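Cytosine-specific methyltransferase (Escherichia coli O157:H7 EDL933, PDB 3G7U) probably transfers a methyl group from S-adenosyl-L-methionine to C5 of cytosine in DNA, as a prophage-encoded modification methyltransferase. Local coordinates at residues G14-F24 against P353-Y364; A153-I161 against F183-V191. All coordinates share one frame; numbering follows the deposited sequence. Where two conformers were deposited one is given.

Interaction 1: residues G14-F24 against P353-Y364; sequences GLSLGAARAGF and PIVAEYILKGLY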
ATOM      1  N   GLY A  14      -2.082   2.940  -0.669  1.00 18.81           N
ATOM      2  CA  GLY A  14      -0.657   2.586  -0.506  1.00 18.85           C
ATOM      3  C   GLY A  14       0.161   2.889  -1.784  1.00 18.08           C
ATOM      4  O   GLY A  14       1.194   3.547  -1.717  1.00 20.90           O
ATOM      5  N   LEU A  15      -0.304   2.401  -2.935  1.00 19.96           N
ATOM      6  CA  LEU A  15       0.424   2.605  -4.192  1.00 16.63           C
ATOM      7  C   LEU A  15       0.306   4.066  -4.606  1.00 21.15           C
ATOM      8  O   LEU A  15       1.251   4.628  -5.133  1.00 24.69           O
ATOM      9  CB  LEU A  15      -0.171   1.689  -5.272  1.00 17.89           C
ATOM     10  CG  LEU A  15       0.590   1.597  -6.573  1.00 15.67           C
ATOM     11  CD1 LEU A  15       1.919   0.791  -6.315  1.00 21.08           C
ATOM     12  CD2 LEU A  15      -0.283   0.839  -7.578  1.00 18.66           C
ATOM     13  N   SER A  16      -0.848   4.681  -4.330  1.00 19.15           N
ATOM     14  CA  SER A  16      -1.059   6.121  -4.589  1.00 19.68           C
ATOM     15  C   SER A  16      -0.057   6.983  -3.839  1.00 23.86           C
ATOM     16  O   SER A  16       0.508   7.959  -4.384  1.00 23.78           O
ATOM     17  CB  SER A  16      -2.448   6.575  -4.155  1.00 21.06           C
ATOM     18  OG  SER A  16      -3.422   6.179  -5.098  1.00 20.89           O
ATOM     19  N   LEU A  17       0.175   6.644  -2.578  1.00 17.98           N
ATOM     20  CA  LEU A  17       1.116   7.454  -1.753  1.00 17.50           C
ATOM     21  C   LEU A  17       2.532   7.274  -2.302  1.00 20.74           C
ATOM     22  O   LEU A  17       3.312   8.222  -2.365  1.00 22.66           O
ATOM     23  CB  LEU A  17       1.061   7.022  -0.286  1.00 19.54           C
ATOM     24  CG  LEU A  17       2.066   7.740   0.631  1.00 16.67           C
ATOM     25  CD1 LEU A  17       1.934   9.288   0.475  1.00 22.98           C
ATOM     26  CD2 LEU A  17       1.866   7.285   2.086  1.00 21.98           C
ATOM     27  N   GLY A  18       2.855   6.049  -2.698  1.00 22.96           N
ATOM     28  CA  GLY A  18       4.132   5.790  -3.382  1.00 26.91           C
ATOM     29  C   GLY A  18       4.271   6.655  -4.632  1.00 25.53           C
ATOM     30  O   GLY A  18       5.315   7.273  -4.840  1.00 26.82           O
ATOM     31  N   ALA A  19       3.208   6.729  -5.443  1.00 21.60           N
ATOM     32  CA  ALA A  19       3.260   7.518  -6.670  1.00 21.15           C
ATOM     33  C   ALA A  19       3.467   8.982  -6.349  1.00 21.16           C
ATOM     34  O   ALA A  19       4.318   9.656  -6.968  1.00 27.59           O
ATOM     35  CB  ALA A  19       1.961   7.321  -7.488  1.00 18.97           C
ATOM     36  N   ALA A  20       2.710   9.490  -5.388  1.00 20.16           N
ATOM     37  CA  ALA A  20       2.720  10.915  -5.058  1.00 20.81           C
ATOM     38  C   ALA A  20       4.084  11.332  -4.492  1.00 26.75           C
ATOM     39  O   ALA A  20       4.625  12.397  -4.830  1.00 25.71           O
ATOM     40  CB  ALA A  20       1.579  11.251  -4.054  1.00 23.33           C
ATOM     41  N   ARG A  21       4.648  10.479  -3.648  1.00 22.20           N
ATOM     42  CA  ARG A  21       5.975  10.772  -3.069  1.00 27.01           C
ATOM     43  C   ARG A  21       7.094  10.718  -4.160  1.00 28.79           C
ATOM     44  O   ARG A  21       8.058  11.491  -4.115  1.00 29.22           O
ATOM     45  CB  ARG A  21       6.285   9.835  -1.902  1.00 27.36           C
ATOM     46  CG  ARG A  21       5.571  10.182  -0.611  1.00 24.76           C
ATOM     47  CD  ARG A  21       6.027   9.254   0.500  1.00 23.78           C
ATOM     48  NE  ARG A  21       5.848   9.860   1.802  1.00 23.33           N
ATOM     49  CZ  ARG A  21       5.897   9.209   2.961  1.00 23.69           C
ATOM     50  NH1 ARG A  21       6.093   7.898   2.968  1.00 21.04           N
ATOM     51  NH2 ARG A  21       5.754   9.881   4.108  1.00 25.60           N
ATOM     52  N   ALA A  22       6.916   9.864  -5.159  1.00 23.51           N
ATOM     53  CA  ALA A  22       7.833   9.731  -6.281  1.00 25.51           C
ATOM     54  C   ALA A  22       7.739  10.898  -7.251  1.00 27.47           C
ATOM     55  O   ALA A  22       8.587  11.010  -8.123  1.00 33.68           O
ATOM     56  CB  ALA A  22       7.583   8.416  -7.046  1.00 21.11           C
ATOM     57  N   GLY A  23       6.722  11.748  -7.112  1.00 27.71           N
ATOM     58  CA  GLY A  23       6.604  12.954  -7.945  1.00 27.38           C
ATOM     59  C   GLY A  23       5.427  12.998  -8.913  1.00 30.12           C
ATOM     60  O   GLY A  23       5.190  14.035  -9.529  1.00 29.65           O
ATOM     61  N   PHE A  24       4.663  11.904  -9.014  1.00 24.69           N
ATOM     62  CA  PHE A  24       3.479  11.868  -9.850  1.00 26.55           C
ATOM     63  C   PHE A  24       2.303  12.581  -9.210  1.00 30.09           C
ATOM     64  O   PHE A  24       2.213  12.713  -7.979  1.00 27.50           O
ATOM     65  CB  PHE A  24       3.103  10.423 -10.161  1.00 22.62           C
ATOM     66  CG  PHE A  24       4.108   9.683 -10.964  1.00 27.54           C
ATOM     67  CD1 PHE A  24       4.205   9.861 -12.350  1.00 27.31           C
ATOM     68  CD2 PHE A  24       4.949   8.758 -10.355  1.00 25.46           C
ATOM     69  CE1 PHE A  24       5.148   9.139 -13.107  1.00 25.41           C
ATOM     70  CE2 PHE A  24       5.860   8.040 -11.095  1.00 25.81           C
ATOM     71  CZ  PHE A  24       5.973   8.223 -12.479  1.00 24.63           C
ATOM     72  N   PRO A 353       3.728   1.723   1.150  1.00 20.49           N
ATOM     73  CA  PRO A 353       4.103   2.984   0.505  1.00 21.22           C
ATOM     74  C   PRO A 353       5.613   3.170   0.290  1.00 26.11           C
ATOM     75  O   PRO A 353       6.030   3.905  -0.603  1.00 25.19           O
ATOM     76  CB  PRO A 353       3.591   4.051   1.463  1.00 21.56           C
ATOM     77  CG  PRO A 353       2.412   3.438   2.100  1.00 19.10           C
ATOM     78  CD  PRO A 353       2.796   1.941   2.277  1.00 20.78           C
ATOM     79  N   ILE A 354       6.416   2.568   1.156  1.00 23.24           N
ATOM     80  CA  ILE A 354       7.873   2.702   1.038  1.00 22.89           C
ATOM     81  C   ILE A 354       8.386   1.964  -0.220  1.00 26.31           C
ATOM     82  O   ILE A 354       9.156   2.530  -0.994  1.00 30.20           O
ATOM     83  CB  ILE A 354       8.531   2.164   2.318  1.00 22.59           C
ATOM     84  CG1 ILE A 354       8.152   3.062   3.491  1.00 21.26           C
ATOM     85  CG2 ILE A 354      10.067   2.014   2.105  1.00 25.13           C
ATOM     86  CD1 ILE A 354       8.710   2.533   4.876  1.00 21.50           C
ATOM     87  N   VAL A 355       7.948   0.719  -0.412  1.00 21.93           N
ATOM     88  CA  VAL A 355       8.235  -0.064  -1.604  1.00 23.78           C
ATOM     89  C   VAL A 355       7.678   0.634  -2.848  1.00 26.46           C
ATOM     90  O   VAL A 355       8.406   0.840  -3.825  1.00 27.14           O
ATOM     91  CB  VAL A 355       7.633  -1.463  -1.513  1.00 27.73           C
ATOM     92  CG1 VAL A 355       7.815  -2.205  -2.830  1.00 30.51           C
ATOM     93  CG2 VAL A 355       8.275  -2.246  -0.356  1.00 26.50           C
ATOM     94  N   ALA A 356       6.402   1.041  -2.786  1.00 23.45           N
ATOM     95  CA  ALA A 356       5.781   1.745  -3.916  1.00 23.12           C
ATOM     96  C   ALA A 356       6.565   2.987  -4.319  1.00 23.08           C
ATOM     97  O   ALA A 356       6.829   3.170  -5.525  1.00 26.96           O
ATOM     98  CB  ALA A 356       4.297   2.101  -3.605  1.00 22.78           C
ATOM     99  N   GLU A 357       6.997   3.798  -3.344  1.00 22.69           N
ATOM    100  CA  GLU A 357       7.739   5.027  -3.644  1.00 25.84           C
ATOM    101  C   GLU A 357       9.036   4.724  -4.385  1.00 30.71           C
ATOM    102  O   GLU A 357       9.380   5.388  -5.375  1.00 25.08           O
ATOM    103  CB  GLU A 357       8.082   5.813  -2.393  1.00 26.90           C
ATOM    104  CG  GLU A 357       8.731   7.198  -2.734  1.00 27.96           C
ATOM    105  CD  GLU A 357       9.242   7.908  -1.511  1.00 34.45           C
ATOM    106  OE1 GLU A 357       9.039   7.377  -0.386  1.00 32.05           O
ATOM    107  OE2 GLU A 357       9.831   8.995  -1.668  1.00 33.87           O
ATOM    108  N   TYR A 358       9.741   3.712  -3.905  1.00 28.78           N
ATOM    109  CA  TYR A 358      11.023   3.382  -4.498  1.00 32.44           C
ATOM    110  C   TYR A 358      10.918   3.012  -5.961  1.00 31.06           C
ATOM    111  O   TYR A 358      11.659   3.575  -6.772  1.00 31.29           O
ATOM    112  CB  TYR A 358      11.747   2.293  -3.714  1.00 35.05           C
ATOM    113  CG  TYR A 358      13.262   2.399  -3.871  1.00 43.47           C
ATOM    114  CD1 TYR A 358      14.021   3.141  -2.959  1.00 37.84           C
ATOM    115  CD2 TYR A 358      13.923   1.786  -4.935  1.00 44.93           C
ATOM    116  CE1 TYR A 358      15.404   3.264  -3.089  1.00 44.76           C
ATOM    117  CE2 TYR A 358      15.311   1.906  -5.075  1.00 47.60           C
ATOM    118  CZ  TYR A 358      16.041   2.647  -4.141  1.00 47.65           C
ATOM    119  OH  TYR A 358      17.421   2.779  -4.247  1.00 51.21           O
ATOM    120  N   ILE A 359      10.028   2.061  -6.267  1.00 28.04           N
ATOM    121  CA  ILE A 359       9.791   1.570  -7.625  0.50 26.80           C
ATOM    122  C   ILE A 359       9.281   2.677  -8.548  1.00 29.18           C
ATOM    123  O   ILE A 359       9.796   2.841  -9.657  1.00 28.24           O
ATOM    124  CB  ILE A 359       8.798   0.383  -7.636  0.50 26.12           C
ATOM    125  CG1 ILE A 359       9.293  -0.772  -6.739  0.50 25.87           C
ATOM    126  CG2 ILE A 359       8.490  -0.087  -9.062  0.50 26.42           C
ATOM    127  CD1 ILE A 359      10.699  -1.335  -7.077  0.50 21.91           C
ATOM    128  N   LEU A 360       8.269   3.420  -8.084  1.00 23.08           N
ATOM    129  CA  LEU A 360       7.699   4.505  -8.890  1.00 24.81           C
ATOM    130  C   LEU A 360       8.690   5.666  -9.114  1.00 24.68           C
ATOM    131  O   LEU A 360       8.620   6.321 -10.149  1.00 28.16           O
ATOM    132  CB  LEU A 360       6.346   4.954  -8.284  1.00 22.14           C
ATOM    133  CG  LEU A 360       5.206   3.964  -8.649  1.00 22.73           C
ATOM    134  CD1 LEU A 360       4.044   4.073  -7.648  1.00 20.46           C
ATOM    135  CD2 LEU A 360       4.693   4.214 -10.102  1.00 23.06           C
ATOM    136  N   LYS A 361       9.613   5.926  -8.172  1.00 25.21           N
ATOM    137  CA  LYS A 361      10.611   7.017  -8.365  1.00 30.29           C
ATOM    138  C   LYS A 361      11.568   6.673  -9.516  1.00 31.10           C
ATOM    139  O   LYS A 361      12.011   7.569 -10.241  1.00 30.81           O
ATOM    140  CB  LYS A 361      11.407   7.343  -7.071  1.00 31.43           C
ATOM    141  CG  LYS A 361      12.341   8.599  -7.149  1.00 33.31           C
ATOM    142  CD  LYS A 361      11.536   9.863  -7.471  1.00 40.17           C
ATOM    143  CE  LYS A 361      12.304  11.192  -7.407  1.00 45.04           C
ATOM    144  NZ  LYS A 361      11.311  12.336  -7.668  1.00 47.30           N
ATOM    145  N   GLY A 362      11.843   5.386  -9.682  1.00 29.64           N
ATOM    146  CA  GLY A 362      12.627   4.871 -10.794  1.00 35.87           C
ATOM    147  C   GLY A 362      11.968   5.235 -12.110  1.00 39.02           C
ATOM    148  O   GLY A 362      12.625   5.765 -13.010  1.00 39.43           O
ATOM    149  N   LEU A 363      10.663   4.992 -12.213  1.00 33.97           N
ATOM    150  CA  LEU A 363       9.896   5.357 -13.400  1.00 30.64           C
ATOM    151  C   LEU A 363       9.819   6.862 -13.611  1.00 28.36           C
ATOM    152  O   LEU A 363       9.902   7.305 -14.749  1.00 36.36           O
ATOM    153  CB  LEU A 363       8.484   4.764 -13.366  1.00 30.40           C
ATOM    154  CG  LEU A 363       8.446   3.274 -13.654  1.00 30.35           C
ATOM    155  CD1 LEU A 363       7.273   2.588 -12.979  1.00 31.21           C
ATOM    156  CD2 LEU A 363       8.428   3.074 -15.161  1.00 29.53           C
ATOM    157  N   TYR A 364       9.653   7.640 -12.541  1.00 31.63           N
ATOM    158  CA  TYR A 364       9.554   9.095 -12.656  1.00 33.16           C
ATOM    159  C   TYR A 364      10.863   9.632 -13.218  1.00 38.63           C
ATOM    160  O   TYR A 364      10.860  10.475 -14.120  1.00 34.39           O
ATOM    161  CB  TYR A 364       9.303   9.737 -11.302  1.00 30.71           C
ATOM    162  CG  TYR A 364       9.134  11.247 -11.342  1.00 35.77           C
ATOM    163  CD1 TYR A 364       7.886  11.828 -11.618  1.00 34.40           C
ATOM    164  CD2 TYR A 364      10.211  12.096 -11.070  1.00 38.29           C
ATOM    165  CE1 TYR A 364       7.732  13.232 -11.639  1.00 41.87           C
ATOM    166  CE2 TYR A 364      10.072  13.487 -11.090  1.00 42.82           C
ATOM    167  CZ  TYR A 364       8.836  14.042 -11.368  1.00 42.80           C
ATOM    168  OH  TYR A 364       8.711  15.414 -11.377  1.00 46.91           O
TER
HETATM  169  O   HOH W   1       6.945   6.133   0.899  1.00 24.21           O
HETATM  170  O   HOH W   2      10.620  12.296  -4.883  1.00 47.33           O
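Tyr-364 turns an edge of its ring into the face of Phe-24, a T-shaped pair with centroids 5.4 Å apart and planes at 89°; Tyr-364 CD1 stands over the centre of the Phe-24 ring. One face of the tyrosine lies over the Schellman turn ending helix 14-22, with Gly-23 CA in CH-pi contact and Ala-22 O over the same face, close to CG. Lys-361 NZ donates to Ala-22 O (3.1 Å) from well above the carbonyl plane. A bend at chi2 (60°) folds the lysine back, and a water links NZ to Arg-21 O.

The helices approach to 7.2 Å between axes, crossing at -45°. Gly-18 allows this closeness: its CA lies 3.7 Å from Ala-356 CB and 3.5 Å from Glu-357 N, and its O receives a CA-H...O contact from Glu-357. Leu-360 is the knob in a hole made by Leu-15, Gly-18, Ala-19 and Ala-22, its CD1 reaching 3.6 Å from Ala-19 N.

Arg-21 and Glu-357 cross at about a right angle, Arg-21 CB against Glu-357 CD at 3.6 Å. Arg-21 NH1 and Glu-357 OE1 stay 4.5 Å apart, beyond a salt bridge: OE1 is well out of the guanidinium plane, no N-H points at it, and an in-plane water bridges them. Lys-229 forms the salt bridge with OE1, while Arg-21 NE and NH2 bind carbonyls of Gln-233, Lys-229 and Gly-232. A small-residue core thus joins the helix after strand 4-8 to the C-terminal helix, with a lysine hydrogen-bonded to a last-turn carbonyl and the charges of Arg-21 and Glu-357 joined through water.

Interaction 2: residues A153-I161 against F183-V191; sequences ASDYGAPTI and FMPKMIDPV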
ATOM      1  N   ALA A 153       9.619  -6.547   0.813  1.00 25.56           N
ATOM      2  CA  ALA A 153       9.477  -5.183   1.279  1.00 24.81           C
ATOM      3  C   ALA A 153      10.594  -4.727   2.157  1.00 23.29           C
ATOM      4  O   ALA A 153      10.996  -3.543   2.120  1.00 25.69           O
ATOM      5  CB  ALA A 153       8.100  -4.984   1.986  1.00 24.82           C
ATOM      6  N   SER A 154      11.102  -5.642   2.974  1.00 26.00           N
ATOM      7  CA  SER A 154      12.135  -5.280   3.958  1.00 28.77           C
ATOM      8  C   SER A 154      13.477  -4.839   3.320  1.00 30.28           C
ATOM      9  O   SER A 154      14.222  -4.031   3.906  1.00 31.09           O
ATOM     10  CB  SER A 154      12.345  -6.421   4.959  1.00 29.53           C
ATOM     11  OG  SER A 154      12.537  -7.653   4.310  1.00 35.00           O
ATOM     12  N   ASP A 155      13.726  -5.313   2.097  1.00 29.84           N
ATOM     13  CA  ASP A 155      14.884  -4.872   1.308  1.00 31.05           C
ATOM     14  C   ASP A 155      14.773  -3.392   0.953  1.00 32.03           C
ATOM     15  O   ASP A 155      15.777  -2.770   0.637  1.00 34.55           O
ATOM     16  CB  ASP A 155      15.023  -5.697   0.033  1.00 31.49           C
ATOM     17  CG  ASP A 155      15.399  -7.143   0.294  1.00 35.70           C
ATOM     18  OD1 ASP A 155      15.884  -7.471   1.401  1.00 38.83           O
ATOM     19  OD2 ASP A 155      15.218  -7.974  -0.622  1.00 39.89           O
ATOM     20  N   TYR A 156      13.561  -2.815   1.015  1.00 27.63           N
ATOM     21  CA  TYR A 156      13.409  -1.383   0.727  1.00 29.59           C
ATOM     22  C   TYR A 156      13.212  -0.531   1.957  1.00 28.29           C
ATOM     23  O   TYR A 156      12.959   0.677   1.859  1.00 30.35           O
ATOM     24  CB  TYR A 156      12.289  -1.133  -0.283  1.00 32.46           C
ATOM     25  CG  TYR A 156      12.616  -1.704  -1.630  1.00 32.18           C
ATOM     26  CD1 TYR A 156      13.127  -0.894  -2.645  1.00 33.75           C
ATOM     27  CD2 TYR A 156      12.442  -3.059  -1.890  1.00 29.29           C
ATOM     28  CE1 TYR A 156      13.444  -1.426  -3.895  1.00 36.59           C
ATOM     29  CE2 TYR A 156      12.738  -3.603  -3.134  1.00 38.08           C
ATOM     30  CZ  TYR A 156      13.251  -2.783  -4.122  1.00 38.15           C
ATOM     31  OH  TYR A 156      13.533  -3.319  -5.342  1.00 37.25           O
ATOM     32  N   GLY A 157      13.389  -1.133   3.126  1.00 27.63           N
ATOM     33  CA  GLY A 157      13.373  -0.345   4.347  1.00 26.17           C
ATOM     34  C   GLY A 157      11.969  -0.271   4.940  1.00 26.85           C
ATOM     35  O   GLY A 157      11.718   0.590   5.763  1.00 28.65           O
ATOM     36  N   ALA A 158      11.059  -1.136   4.534  1.00 24.96           N
ATOM     37  CA  ALA A 158       9.810  -1.341   5.252  1.00 27.05           C
ATOM     38  C   ALA A 158       9.939  -2.428   6.299  1.00 25.82           C
ATOM     39  O   ALA A 158      10.671  -3.316   6.115  1.00 28.15           O
ATOM     40  CB  ALA A 158       8.752  -1.685   4.323  1.00 28.46           C
ATOM     41  N   PRO A 159       9.205  -2.358   7.396  1.00 25.21           N
ATOM     42  CA  PRO A 159       9.415  -3.302   8.485  1.00 24.05           C
ATOM     43  C   PRO A 159       8.706  -4.611   8.312  1.00 26.18           C
ATOM     44  O   PRO A 159       8.343  -5.172   9.263  1.00 30.78           O
ATOM     45  CB  PRO A 159       8.813  -2.588   9.682  1.00 19.31           C
ATOM     46  CG  PRO A 159       8.744  -1.223   9.331  1.00 22.53           C
ATOM     47  CD  PRO A 159       8.542  -1.149   7.875  1.00 23.10           C
ATOM     48  N   THR A 160       8.471  -5.053   7.103  1.00 28.36           N
ATOM     49  CA  THR A 160       7.726  -6.262   6.884  1.00 27.01           C
ATOM     50  C   THR A 160       8.355  -7.045   5.759  1.00 31.03           C
ATOM     51  O   THR A 160       8.912  -6.474   4.885  1.00 26.70           O
ATOM     52  CB  THR A 160       6.275  -5.940   6.525  1.00 22.97           C
ATOM     53  OG1 THR A 160       5.563  -7.111   6.222  1.00 29.64           O
ATOM     54  CG2 THR A 160       6.216  -5.062   5.366  1.00 27.77           C
ATOM     55  N   ILE A 161       8.251  -8.361   5.820  1.00 31.03           N
ATOM     56  CA  ILE A 161       8.922  -9.198   4.824  1.00 33.65           C
ATOM     57  C   ILE A 161       7.988  -9.632   3.696  1.00 33.81           C
ATOM     58  O   ILE A 161       8.331 -10.547   2.947  1.00 36.94           O
ATOM     59  CB  ILE A 161       9.633 -10.467   5.453  1.00 34.83           C
ATOM     60  CG1 ILE A 161       8.653 -11.332   6.253  1.00 39.27           C
ATOM     61  CG2 ILE A 161      10.800 -10.057   6.311  1.00 37.88           C
ATOM     62  CD1 ILE A 161       8.999 -12.796   6.313  1.00 46.74           C
ATOM     63  N   PHE A 183      15.560   0.198 -10.133  1.00 34.21           N
ATOM     64  CA  PHE A 183      14.582  -0.396  -9.198  1.00 38.95           C
ATOM     65  C   PHE A 183      15.186  -1.112  -7.980  1.00 43.30           C
ATOM     66  O   PHE A 183      14.465  -1.467  -7.030  1.00 42.20           O
ATOM     67  CB  PHE A 183      13.647  -1.356  -9.935  1.00 35.18           C
ATOM     68  CG  PHE A 183      12.891  -0.712 -11.063  1.00 38.16           C
ATOM     69  CD1 PHE A 183      12.085   0.395 -10.825  1.00 30.02           C
ATOM     70  CD2 PHE A 183      13.007  -1.200 -12.371  1.00 36.49           C
ATOM     71  CE1 PHE A 183      11.383   1.018 -11.882  1.00 36.88           C
ATOM     72  CE2 PHE A 183      12.309  -0.598 -13.439  1.00 37.25           C
ATOM     73  CZ  PHE A 183      11.492   0.515 -13.196  1.00 34.72           C
ATOM     74  N   MET A 184      16.500  -1.338  -8.016  1.00 42.87           N
ATOM     75  CA  MET A 184      17.189  -2.070  -6.968  1.00 40.93           C
ATOM     76  C   MET A 184      17.390  -1.150  -5.805  1.00 40.79           C
ATOM     77  O   MET A 184      17.654   0.039  -6.004  1.00 41.28           O
ATOM     78  CB  MET A 184      18.579  -2.496  -7.457  1.00 44.54           C
ATOM     79  CG  MET A 184      18.629  -3.706  -8.328  1.00 47.15           C
ATOM     80  SD  MET A 184      20.289  -3.768  -9.071  1.00 37.34           S
ATOM     81  CE  MET A 184      21.345  -4.103  -7.632  1.00 43.27           C
ATOM     82  N   PRO A 185      17.329  -1.700  -4.574  1.00 43.21           N
ATOM     83  CA  PRO A 185      17.548  -0.888  -3.391  1.00 45.75           C
ATOM     84  C   PRO A 185      19.021  -0.565  -3.160  1.00 50.72           C
ATOM     85  O   PRO A 185      19.877  -1.452  -3.215  1.00 51.72           O
ATOM     86  CB  PRO A 185      17.008  -1.758  -2.255  1.00 46.31           C
ATOM     87  CG  PRO A 185      16.968  -3.150  -2.781  1.00 43.37           C
ATOM     88  CD  PRO A 185      17.058  -3.117  -4.260  1.00 41.08           C
ATOM     89  N   LYS A 186      19.303   0.705  -2.916  1.00 52.48           N
ATOM     90  CA  LYS A 186      20.649   1.117  -2.597  1.00 60.73           C
ATOM     91  C   LYS A 186      20.652   2.127  -1.464  1.00 61.13           C
ATOM     92  O   LYS A 186      19.801   3.022  -1.423  1.00 62.40           O
ATOM     93  CB  LYS A 186      21.394   1.629  -3.845  1.00 62.72           C
ATOM     94  CG  LYS A 186      20.752   2.776  -4.620  1.00 67.57           C
ATOM     95  CD  LYS A 186      21.754   3.359  -5.618  1.00 68.85           C
ATOM     96  CE  LYS A 186      21.308   4.719  -6.122  1.00 74.44           C
ATOM     97  NZ  LYS A 186      22.469   5.577  -6.481  1.00 77.37           N
ATOM     98  N   MET A 187      21.606   1.950  -0.544  1.00 60.91           N
ATOM     99  CA  MET A 187      21.760   2.775   0.666  1.00 64.23           C
ATOM    100  C   MET A 187      20.561   2.668   1.619  1.00 56.65           C
ATOM    101  O   MET A 187      20.148   3.667   2.227  1.00 54.31           O
ATOM    102  CB  MET A 187      22.042   4.249   0.320  1.00 66.36           C
ATOM    103  CG  MET A 187      23.459   4.556  -0.183  1.00 73.92           C
ATOM    104  SD  MET A 187      23.631   6.336  -0.495  1.00 76.29           S
ATOM    105  CE  MET A 187      23.763   6.996   1.182  1.00 75.76           C
ATOM    106  N   ILE A 188      20.018   1.456   1.740  1.00 51.88           N
ATOM    107  CA  ILE A 188      18.822   1.204   2.565  1.00 49.50           C
ATOM    108  C   ILE A 188      19.150   0.608   3.932  1.00 46.65           C
ATOM    109  O   ILE A 188      19.641  -0.508   4.015  1.00 46.06           O
ATOM    110  CB  ILE A 188      17.810   0.239   1.857  1.00 47.83           C
ATOM    111  CG1 ILE A 188      17.304   0.802   0.525  1.00 49.15           C
ATOM    112  CG2 ILE A 188      16.629  -0.033   2.762  1.00 49.39           C
ATOM    113  CD1 ILE A 188      16.546   2.122   0.624  1.00 47.20           C
ATOM    114  N   ASP A 189      18.862   1.343   5.005  1.00 46.92           N
ATOM    115  CA  ASP A 189      18.970   0.781   6.354  1.00 48.21           C
ATOM    116  C   ASP A 189      17.692   0.015   6.719  1.00 45.52           C
ATOM    117  O   ASP A 189      16.590   0.563   6.583  1.00 43.35           O
ATOM    118  CB  ASP A 189      19.251   1.886   7.370  1.00 50.90           C
ATOM    119  CG  ASP A 189      20.650   2.477   7.210  1.00 60.32           C
ATOM    120  OD1 ASP A 189      21.634   1.712   7.351  1.00 60.98           O
ATOM    121  OD2 ASP A 189      20.760   3.696   6.937  1.00 61.34           O
ATOM    122  N   PRO A 190      17.837  -1.259   7.144  1.00 42.67           N
ATOM    123  CA  PRO A 190      16.724  -2.116   7.561  1.00 38.35           C
ATOM    124  C   PRO A 190      16.000  -1.552   8.783  1.00 36.72           C
ATOM    125  O   PRO A 190      16.614  -0.910   9.642  1.00 36.18           O
ATOM    126  CB  PRO A 190      17.398  -3.438   7.907  1.00 39.71           C
ATOM    127  CG  PRO A 190      18.830  -3.067   8.172  1.00 46.78           C
ATOM    128  CD  PRO A 190      19.131  -1.954   7.246  1.00 42.97           C
ATOM    129  N   VAL A 191      14.683  -1.747   8.827  1.00 33.38           N
ATOM    130  CA  VAL A 191      13.874  -1.223   9.921  1.00 28.09           C
ATOM    131  C   VAL A 191      13.224  -2.429  10.542  1.00 30.45           C
ATOM    132  O   VAL A 191      12.391  -3.055   9.911  1.00 29.36           O
ATOM    133  CB  VAL A 191      12.768  -0.246   9.418  1.00 31.70           C
ATOM    134  CG1 VAL A 191      12.052   0.382  10.597  1.00 28.24           C
ATOM    135  CG2 VAL A 191      13.391   0.853   8.604  1.00 29.97           C
TER
HETATM  136  O   HOH W   3      13.454  -3.050   6.431  1.00 29.22           O
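The ring of Tyr-156 has Pro-185 over one face and the carbonyl oxygen of Phe-183 in its plane at the hydroxyl edge; another part of its edge meets the ring of Tyr-358 of helix 353-367. Pro-185 crosses the ring at about a right angle and makes a CH-pi contact through CG, which sits 4.1 Å from the ring centroid and is displaced toward the rim. At the edge, Tyr-156 OH donates to Phe-183 O over 2.7 Å, with a C=O...donor angle of 152° and only a modest tilt from the carbonyl plane. CG, beside the backbone N and anti to the carbonyl carbon (chi1 -66°), sends the ring toward residues 183-185. The hydrogen bond and the proline help to set how far the ring reaches and how it is turned.

Beyond the ring, Ile-188 sets CG2 against the peptide joining Tyr-156 to Gly-157, 3.4 Å from Gly-157 N. Gly-157 turns here with a positive phi of 91°, and its carbonyl O then meets Val-191 CG2 at 3.3 Å. The other branch of the valine, CG1, lies alongside Pro-159 CG at 3.9 Å, the two side chains pointing the same way. Phe-226 of helix 225-231 touches both Pro-159 and Val-191.

Between the backbones a single water donates to Ser-154 O and Ala-158 O and accepts from Val-191 N, at 3.0 Å from that nitrogen. Val-191 O fares differently: it is buried without a hydrogen-bond partner in the model, and meets Pro-159 CA-H at 3.3 Å between CA and O. Two irregular loops flanking strand 163-171 are therefore held together by one phenolic hydrogen bond, one bridging water and close apolar contacts, at the cost of a carbonyl compensated at most by a weak CH donor.

Overall arrangement
Helix 353-367 is the element common to both contacts, whose centres lie 14 Å apart. In interaction 1 it packs against helix 14-22, while residues of its other sides meet the loops of interaction 2. Tyr-358 OH lies 3.1 Å from Lys-186 N, probably hydrogen-bonded, and makes a weaker bond to Met-184 O; its ring also meets that of Tyr-156 edge-to-face. Ile-354 CG2 packs 3.2 Å from Tyr-156 O. Along the chain, interaction 2 lies within the span of 328 residues enclosed by interaction 1. Neither lies at the predicted catalytic Cys-81; together they tie the first helix of the Rossmann-like domain and the loops around strand 163-171 to the C-terminal helix.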